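Local coordinates for protein exodeoxyribonuclease 10 (Escherichia coli, PDB 4FZX) that degrades single- and double-stranded DNA from the 3' end as a DEDDh-type exonuclease that uses magnesium as its cofactor, at residues 33-38 against 68-73; 15-20 against 37-42. All coordinates share one frame; numbering follows the deposited sequence.

Contact 1: residues 33-38 against 68-73; sequences MSHLVR and IPHYYG
Met33 and Tyr71 run past each other in opposite directions, and the selenium of Met33, which is present here as selenomethionine, settles over one face of the phenol ring. SE stands 3.8 Å from the centroid of the Tyr71 ring, only 14° off the ring normal, and leans slightly toward the rim at CE1. CG of Met33 lies anti to the backbone N (chi1 -174°), and there packs 3.7 Å from Tyr71 CZ. A final bend at chi3 turns the terminal methyl, and Met33 SE also comes within 3.3 Å of His70 O, so that selenium touches both a ring and a backbone carbonyl.

His35 deals with the same tyrosine in a different way. Its ring meets Tyr71 rim to rim, with the planes at 72°, and neither ring lies over the other. The phenol oxygen sits at the edge of the imidazole, in its plane, where His35 ND1 and Tyr71 OH are joined by a short hydrogen bond of 2.6 Å whose proton could come from either partner. This bond ties the tip of Tyr71 to the strand and probably helps to hold the rotation of the His35 ring. On its other nitrogen, His35 NE2 lies 3.8 Å from His70 ND1; the two imidazoles are nearly parallel but slid so far apart that they barely overlap.

Tyr71 also packs on Ile19 and Ser21 of strand 16-25, while its carbonyl is bonded by Arg3 and Tyr77. The example illustrates how one tyrosine can offer a face to one neighbour and its hydroxyl to another: a Met-aromatic contact joined to an aromatic cluster, fastening the loop after helix 64-67 to strand 28-36, one of the two edge strands of the RNase H-like exonuclease sheet within this chain.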
HETATM    1  N   MSE C  33       5.186 -31.100 -30.095  1.00 13.56           N
HETATM    2  CA  MSE C  33       4.523 -30.875 -31.366  1.00 14.44           C
HETATM    3  C   MSE C  33       5.115 -29.590 -31.964  1.00 12.27           C
HETATM    4  O   MSE C  33       5.290 -28.617 -31.252  1.00 11.35           O
HETATM    5  CB  MSE C  33       3.015 -30.694 -31.119  1.00 14.61           C
HETATM    6  CG  MSE C  33       2.176 -30.594 -32.370  1.00 22.18           C
HETATM    7 SE   MSE C  33       0.240 -30.560 -32.000  1.00 40.73          SE
HETATM    8  CE  MSE C  33       0.040 -32.221 -31.044  1.00 16.90           C
ATOM      9  N   SER C  34       5.457 -29.605 -33.249  1.00 11.22           N
ATOM     10  CA  SER C  34       5.858 -28.382 -33.942  1.00 11.34           C
ATOM     11  C   SER C  34       5.480 -28.421 -35.398  1.00 10.70           C
ATOM     12  O   SER C  34       5.460 -29.485 -36.028  1.00  9.99           O
ATOM     13  CB  SER C  34       7.366 -28.134 -33.812  1.00 11.41           C
ATOM     14  OG  SER C  34       8.109 -29.225 -34.334  1.00 13.96           O
ATOM     15  N   HIS C  35       5.189 -27.253 -35.941  1.00  8.90           N
ATOM     16  CA  HIS C  35       4.980 -27.133 -37.366  1.00 10.05           C
ATOM     17  C   HIS C  35       5.669 -25.870 -37.832  1.00 11.30           C
ATOM     18  O   HIS C  35       5.468 -24.787 -37.236  1.00 11.31           O
ATOM     19  CB  HIS C  35       3.486 -27.008 -37.693  1.00  9.37           C
ATOM     20  CG  HIS C  35       2.686 -28.212 -37.327  1.00 11.27           C
ATOM     21  ND1 HIS C  35       2.251 -28.453 -36.040  1.00  9.21           N
ATOM     22  CD2 HIS C  35       2.280 -29.271 -38.069  1.00  9.84           C
ATOM     23  CE1 HIS C  35       1.577 -29.590 -36.016  1.00 11.39           C
ATOM     24  NE2 HIS C  35       1.561 -30.093 -37.238  1.00 13.00           N
ATOM     25  N   LEU C  36       6.375 -25.978 -38.957  1.00  8.97           N
ATOM     26  CA  LEU C  36       6.661 -24.809 -39.763  1.00  9.54           C
ATOM     27  C   LEU C  36       5.412 -24.405 -40.523  1.00  9.54           C
ATOM     28  O   LEU C  36       4.659 -25.261 -40.996  1.00  9.85           O
ATOM     29  CB  LEU C  36       7.806 -25.090 -40.736  1.00  9.20           C
ATOM     30  CG  LEU C  36       9.183 -25.120 -40.086  1.00 10.52           C
ATOM     31  CD1 LEU C  36      10.142 -26.022 -40.885  1.00  8.53           C
ATOM     32  CD2 LEU C  36       9.719 -23.694 -39.961  1.00  7.94           C
ATOM     33  N   VAL C  37       5.261 -23.108 -40.738  1.00  9.11           N
ATOM     34  CA  VAL C  37       4.013 -22.561 -41.200  1.00 10.68           C
ATOM     35  C   VAL C  37       4.272 -21.526 -42.292  1.00 11.94           C
ATOM     36  O   VAL C  37       5.196 -20.710 -42.177  1.00 11.19           O
ATOM     37  CB  VAL C  37       3.258 -21.867 -40.051  1.00 11.25           C
ATOM     38  CG1 VAL C  37       2.033 -21.110 -40.589  1.00  6.34           C
ATOM     39  CG2 VAL C  37       2.870 -22.873 -38.989  1.00 10.60           C
ATOM     40  N   ARG C  38       3.451 -21.562 -43.338  1.00 10.98           N
ATOM     41  CA  ARG C  38       3.492 -20.543 -44.371  1.00 13.33           C
ATOM     42  C   ARG C  38       2.803 -19.259 -43.906  1.00 13.38           C
ATOM     43  O   ARG C  38       1.635 -19.267 -43.594  1.00 14.96           O
ATOM     44  CB  ARG C  38       2.822 -21.065 -45.635  1.00 13.45           C
ATOM     45  CG  ARG C  38       3.025 -20.195 -46.861  1.00 15.08           C
ATOM     46  CD  ARG C  38       2.275 -20.804 -48.016  1.00 20.77           C
ATOM     47  NE  ARG C  38       2.358 -20.002 -49.232  1.00 27.72           N
ATOM     48  CZ  ARG C  38       1.699 -20.288 -50.352  1.00 31.70           C
ATOM     49  NH1 ARG C  38       0.891 -21.346 -50.403  1.00 28.93           N
ATOM     50  NH2 ARG C  38       1.834 -19.512 -51.420  1.00 35.24           N
ATOM     51  N   ILE C  68      -3.420 -25.000 -36.832  1.00 14.04           N
ATOM     52  CA  ILE C  68      -3.833 -24.624 -35.477  1.00 13.94           C
ATOM     53  C   ILE C  68      -4.741 -25.639 -34.758  1.00 14.19           C
ATOM     54  O   ILE C  68      -4.583 -25.852 -33.552  1.00 14.19           O
ATOM     55  CB  ILE C  68      -4.384 -23.171 -35.392  1.00 13.16           C
ATOM     56  CG1 ILE C  68      -4.265 -22.642 -33.964  1.00 13.19           C
ATOM     57  CG2 ILE C  68      -5.810 -23.083 -35.893  1.00 14.25           C
ATOM     58  CD1 ILE C  68      -2.829 -22.627 -33.431  1.00 11.55           C
ATOM     59  N   PRO C  69      -5.612 -26.350 -35.506  1.00 14.35           N
ATOM     60  CA  PRO C  69      -6.508 -27.274 -34.789  1.00 15.71           C
ATOM     61  C   PRO C  69      -5.788 -28.399 -34.048  1.00 15.07           C
ATOM     62  O   PRO C  69      -6.300 -28.884 -33.049  1.00 16.32           O
ATOM     63  CB  PRO C  69      -7.414 -27.831 -35.895  1.00 16.33           C
ATOM     64  CG  PRO C  69      -7.340 -26.783 -36.999  1.00 16.32           C
ATOM     65  CD  PRO C  69      -5.916 -26.303 -36.947  1.00 13.06           C
ATOM     66  N   HIS C  70      -4.562 -28.719 -34.452  1.00 14.77           N
ATOM     67  CA  HIS C  70      -3.772 -29.759 -33.771  1.00 13.77           C
ATOM     68  C   HIS C  70      -3.356 -29.370 -32.367  1.00 12.87           C
ATOM     69  O   HIS C  70      -3.018 -30.225 -31.550  1.00 12.70           O
ATOM     70  CB  HIS C  70      -2.529 -30.100 -34.585  1.00 14.29           C
ATOM     71  CG  HIS C  70      -2.834 -30.619 -35.954  1.00 15.27           C
ATOM     72  ND1 HIS C  70      -2.271 -30.088 -37.092  1.00 16.70           N
ATOM     73  CD2 HIS C  70      -3.666 -31.606 -36.368  1.00 14.52           C
ATOM     74  CE1 HIS C  70      -2.746 -30.718 -38.150  1.00 16.03           C
ATOM     75  NE2 HIS C  70      -3.594 -31.645 -37.737  1.00 17.25           N
ATOM     76  N   TYR C  71      -3.438 -28.080 -32.080  1.00 13.33           N
ATOM     77  CA  TYR C  71      -3.071 -27.535 -30.782  1.00 13.33           C
ATOM     78  C   TYR C  71      -4.272 -27.344 -29.854  1.00 13.79           C
ATOM     79  O   TYR C  71      -4.094 -27.070 -28.649  1.00 14.20           O
ATOM     80  CB  TYR C  71      -2.301 -26.214 -30.972  1.00 13.80           C
ATOM     81  CG  TYR C  71      -0.985 -26.431 -31.702  1.00 13.25           C
ATOM     82  CD1 TYR C  71       0.189 -26.690 -30.997  1.00 12.67           C
ATOM     83  CD2 TYR C  71      -0.947 -26.519 -33.094  1.00 12.51           C
ATOM     84  CE1 TYR C  71       1.393 -26.987 -31.673  1.00 12.01           C
ATOM     85  CE2 TYR C  71       0.237 -26.823 -33.777  1.00 13.80           C
ATOM     86  CZ  TYR C  71       1.407 -27.041 -33.055  1.00 11.51           C
ATOM     87  OH  TYR C  71       2.576 -27.330 -33.722  1.00 13.26           O
ATOM     88  N   TYR C  72      -5.485 -27.537 -30.384  1.00 12.12           N
ATOM     89  CA  TYR C  72      -6.693 -27.606 -29.533  1.00 13.24           C
ATOM     90  C   TYR C  72      -6.602 -28.747 -28.533  1.00 14.07           C
ATOM     91  O   TYR C  72      -5.818 -29.690 -28.710  1.00 15.01           O
ATOM     92  CB  TYR C  72      -7.977 -27.763 -30.367  1.00 12.79           C
ATOM     93  CG  TYR C  72      -8.260 -26.621 -31.320  1.00 10.29           C
ATOM     94  CD1 TYR C  72      -7.709 -25.366 -31.114  1.00  7.07           C
ATOM     95  CD2 TYR C  72      -9.102 -26.795 -32.408  1.00 10.06           C
ATOM     96  CE1 TYR C  72      -7.918 -24.332 -32.013  1.00 11.98           C
ATOM     97  CE2 TYR C  72      -9.343 -25.751 -33.306  1.00  9.65           C
ATOM     98  CZ  TYR C  72      -8.740 -24.526 -33.100  1.00 11.87           C
ATOM     99  OH  TYR C  72      -8.984 -23.480 -33.962  1.00 11.94           O
ATOM    100  N   GLY C  73      -7.367 -28.639 -27.453  1.00 16.17           N
ATOM    101  CA  GLY C  73      -7.557 -29.777 -26.536  1.00 16.52           C
ATOM    102  C   GLY C  73      -7.002 -29.569 -25.138  1.00 17.91           C
ATOM    103  O   GLY C  73      -6.762 -30.544 -24.419  1.00 18.88           O
TER

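Contact 2: residues 15-20 against 37-42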
ATOM      1  N   GLY C  15       2.005 -12.702 -38.532  1.00 13.06           N
ATOM      2  CA  GLY C  15       2.459 -13.618 -39.572  1.00 12.00           C
ATOM      3  C   GLY C  15       3.279 -14.748 -38.967  1.00 11.41           C
ATOM      4  O   GLY C  15       4.301 -14.510 -38.334  1.00 12.09           O
ATOM      5  N   ILE C  16       2.820 -15.976 -39.157  1.00 10.48           N
ATOM      6  CA  ILE C  16       3.336 -17.114 -38.417  1.00 10.40           C
ATOM      7  C   ILE C  16       4.218 -17.948 -39.317  1.00 10.81           C
ATOM      8  O   ILE C  16       3.793 -18.334 -40.419  1.00  9.91           O
ATOM      9  CB  ILE C  16       2.195 -18.001 -37.949  1.00 11.55           C
ATOM     10  CG1 ILE C  16       1.052 -17.133 -37.401  1.00 14.58           C
ATOM     11  CG2 ILE C  16       2.702 -19.072 -36.949  1.00  6.46           C
ATOM     12  CD1 ILE C  16       1.439 -16.318 -36.144  1.00 15.40           C
ATOM     13  N   VAL C  17       5.437 -18.236 -38.859  1.00  8.54           N
ATOM     14  CA  VAL C  17       6.345 -19.093 -39.621  1.00  8.03           C
ATOM     15  C   VAL C  17       6.624 -20.401 -38.910  1.00  8.49           C
ATOM     16  O   VAL C  17       7.034 -21.379 -39.540  1.00  9.72           O
ATOM     17  CB  VAL C  17       7.681 -18.386 -39.976  1.00  7.97           C
ATOM     18  CG1 VAL C  17       7.409 -17.177 -40.859  1.00 10.67           C
ATOM     19  CG2 VAL C  17       8.425 -17.951 -38.711  1.00  5.69           C
ATOM     20  N   GLU C  18       6.382 -20.430 -37.603  1.00  8.08           N
ATOM     21  CA  GLU C  18       6.501 -21.665 -36.835  1.00  8.14           C
ATOM     22  C   GLU C  18       5.596 -21.625 -35.598  1.00  8.37           C
ATOM     23  O   GLU C  18       5.466 -20.601 -34.942  1.00  7.83           O
ATOM     24  CB  GLU C  18       7.962 -21.890 -36.400  1.00  8.41           C
ATOM     25  CG  GLU C  18       8.312 -23.356 -36.100  1.00  8.90           C
ATOM     26  CD  GLU C  18       9.797 -23.586 -35.805  1.00 15.01           C
ATOM     27  OE1 GLU C  18      10.496 -22.633 -35.381  1.00 17.31           O
ATOM     28  OE2 GLU C  18      10.258 -24.744 -35.945  1.00 19.72           O
ATOM     29  N   ILE C  19       5.049 -22.774 -35.233  1.00  9.31           N
ATOM     30  CA  ILE C  19       4.393 -22.918 -33.952  1.00 10.29           C
ATOM     31  C   ILE C  19       4.781 -24.258 -33.346  1.00 11.45           C
ATOM     32  O   ILE C  19       5.097 -25.225 -34.071  1.00 13.38           O
ATOM     33  CB  ILE C  19       2.874 -22.862 -34.112  1.00 10.45           C
ATOM     34  CG1 ILE C  19       2.191 -22.823 -32.740  1.00 13.03           C
ATOM     35  CG2 ILE C  19       2.379 -24.065 -34.953  1.00 11.09           C
ATOM     36  CD1 ILE C  19       0.671 -22.539 -32.808  1.00 15.18           C
ATOM     37  N   ALA C  20       4.730 -24.330 -32.024  1.00 11.08           N
ATOM     38  CA  ALA C  20       5.089 -25.550 -31.313  1.00 10.44           C
ATOM     39  C   ALA C  20       4.440 -25.557 -29.934  1.00 10.91           C
ATOM     40  O   ALA C  20       4.027 -24.500 -29.432  1.00  8.50           O
ATOM     41  CB  ALA C  20       6.594 -25.649 -31.181  1.00 10.68           C
ATOM     42  N   VAL C  37       5.261 -23.108 -40.738  1.00  9.11           N
ATOM     43  CA  VAL C  37       4.013 -22.561 -41.200  1.00 10.68           C
ATOM     44  C   VAL C  37       4.272 -21.526 -42.292  1.00 11.94           C
ATOM     45  O   VAL C  37       5.196 -20.710 -42.177  1.00 11.19           O
ATOM     46  CB  VAL C  37       3.258 -21.867 -40.051  1.00 11.25           C
ATOM     47  CG1 VAL C  37       2.033 -21.110 -40.589  1.00  6.34           C
ATOM     48  CG2 VAL C  37       2.870 -22.873 -38.989  1.00 10.60           C
ATOM     49  N   ARG C  38       3.451 -21.562 -43.338  1.00 10.98           N
ATOM     50  CA  ARG C  38       3.492 -20.543 -44.371  1.00 13.33           C
ATOM     51  C   ARG C  38       2.803 -19.259 -43.906  1.00 13.38           C
ATOM     52  O   ARG C  38       1.635 -19.267 -43.594  1.00 14.96           O
ATOM     53  CB  ARG C  38       2.822 -21.065 -45.635  1.00 13.45           C
ATOM     54  CG  ARG C  38       3.025 -20.195 -46.861  1.00 15.08           C
ATOM     55  CD  ARG C  38       2.275 -20.804 -48.016  1.00 20.77           C
ATOM     56  NE  ARG C  38       2.358 -20.002 -49.232  1.00 27.72           N
ATOM     57  CZ  ARG C  38       1.699 -20.288 -50.352  1.00 31.70           C
ATOM     58  NH1 ARG C  38       0.891 -21.346 -50.403  1.00 28.93           N
ATOM     59  NH2 ARG C  38       1.834 -19.512 -51.420  1.00 35.24           N
ATOM     60  N   PRO C  39       3.539 -18.147 -43.858  1.00 14.26           N
ATOM     61  CA  PRO C  39       2.970 -16.951 -43.243  1.00 14.62           C
ATOM     62  C   PRO C  39       2.049 -16.187 -44.200  1.00 15.38           C
ATOM     63  O   PRO C  39       2.106 -16.391 -45.403  1.00 14.20           O
ATOM     64  CB  PRO C  39       4.210 -16.113 -42.926  1.00 12.92           C
ATOM     65  CG  PRO C  39       5.177 -16.499 -43.990  1.00 13.09           C
ATOM     66  CD  PRO C  39       4.946 -17.955 -44.259  1.00 12.94           C
ATOM     67  N   ASP C  40       1.225 -15.296 -43.657  1.00 17.00           N
ATOM     68  CA  ASP C  40       0.287 -14.529 -44.462  1.00 18.57           C
ATOM     69  C   ASP C  40       0.967 -13.284 -45.054  1.00 19.29           C
ATOM     70  O   ASP C  40       0.307 -12.417 -45.623  1.00 20.68           O
ATOM     71  CB  ASP C  40      -0.938 -14.123 -43.623  1.00 19.29           C
ATOM     72  CG  ASP C  40      -0.573 -13.255 -42.404  1.00 22.56           C
ATOM     73  OD1 ASP C  40       0.617 -12.927 -42.213  1.00 24.92           O
ATOM     74  OD2 ASP C  40      -1.484 -12.906 -41.626  1.00 28.81           O
ATOM     75  N   ARG C  41       2.281 -13.187 -44.884  1.00 18.90           N
ATOM     76  CA  ARG C  41       3.006 -11.978 -45.240  1.00 18.87           C
ATOM     77  C   ARG C  41       4.497 -12.273 -45.294  1.00 18.86           C
ATOM     78  O   ARG C  41       4.936 -13.313 -44.804  1.00 19.18           O
ATOM     79  CB  ARG C  41       2.720 -10.870 -44.226  1.00 17.85           C
ATOM     80  CG  ARG C  41       3.486 -11.022 -42.920  1.00 18.79           C
ATOM     81  CD  ARG C  41       2.910 -10.119 -41.848  1.00 18.93           C
ATOM     82  NE  ARG C  41       1.553 -10.515 -41.499  1.00 20.32           N
ATOM     83  CZ  ARG C  41       0.781  -9.860 -40.640  1.00 21.83           C
ATOM     84  NH1 ARG C  41       1.248  -8.776 -40.016  1.00 20.70           N
ATOM     85  NH2 ARG C  41      -0.446 -10.301 -40.387  1.00 17.22           N
ATOM     86  N   PRO C  42       5.288 -11.353 -45.878  1.00 18.28           N
ATOM     87  CA  PRO C  42       6.726 -11.589 -45.986  1.00 17.30           C
ATOM     88  C   PRO C  42       7.396 -11.608 -44.613  1.00 16.84           C
ATOM     89  O   PRO C  42       6.981 -10.887 -43.708  1.00 16.90           O
ATOM     90  CB  PRO C  42       7.232 -10.384 -46.808  1.00 17.73           C
ATOM     91  CG  PRO C  42       5.980  -9.683 -47.328  1.00 19.37           C
ATOM     92  CD  PRO C  42       4.911 -10.002 -46.334  1.00 18.46           C
TER
HETATM   93  O   HOH W   1       0.387 -16.235 -40.769  1.00 18.27           O
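Asp40 OD1, which rests 3.3 Å from Gly15 CA, accepts a 2.7 Å hydrogen bond from Arg41 NE. The guanidinium approaches side-on, and a second, nearly straight bond of 3.1 Å runs from Arg41 NH2 to Asp40 OD2, making a two-pronged salt bridge between chain neighbours. One face of that guanidinium lies over Gly15 N, 3.7 Å from NE of Arg41. Gly15 leaves room for this: a CB here would run into Arg41 CG. An alanine in place of Arg41 would probably leave the Asp40 carboxylate without its charge partner and freer to turn, with the cover over Gly15 N lost.

A water bridges the two backbones, accepting from both Ile16 N and Asp40 N. Farther along, Val37 N donates to Val17 O at 2.8 Å, approaching from above the carbonyl plane. Val37 CG1, anti to its backbone N (chi1 172°), presses to 3.3 Å from Ile16 O, and Val17 CG1 meets Pro39 CG at 3.9 Å.

The Glu18 carboxylate is held outside the contact, by a salt bridge to Arg135 and a hydrogen bond from Ala136 N. Val17 and Glu18 both pair with the metal ligand Glu8, forming a classic beta bulge where strand 16-25 meets the central strand 2-9 of the DEDDh exonuclease fold.

How the contacts relate
From the N terminus, residues 15-20 enter strand 16-25, which turns back as strand 28-36; contact 2 closes this hairpin by bringing 37-42 against its start. Contact 1 takes over at once, since Val37 and Arg38 belong to both, and closes a longer excursion, about half of it helical, that returns at 68-73. The two closures thus follow one another with a small overlap, neither enclosing the other. Within the sheet they are joined by a probable hydrogen bond from His35 N to Ile19 O. Together they tie the open end of the hairpin to the chain that leaves it, and the loop before strand 76-79 to strands 28-36 and 16-25.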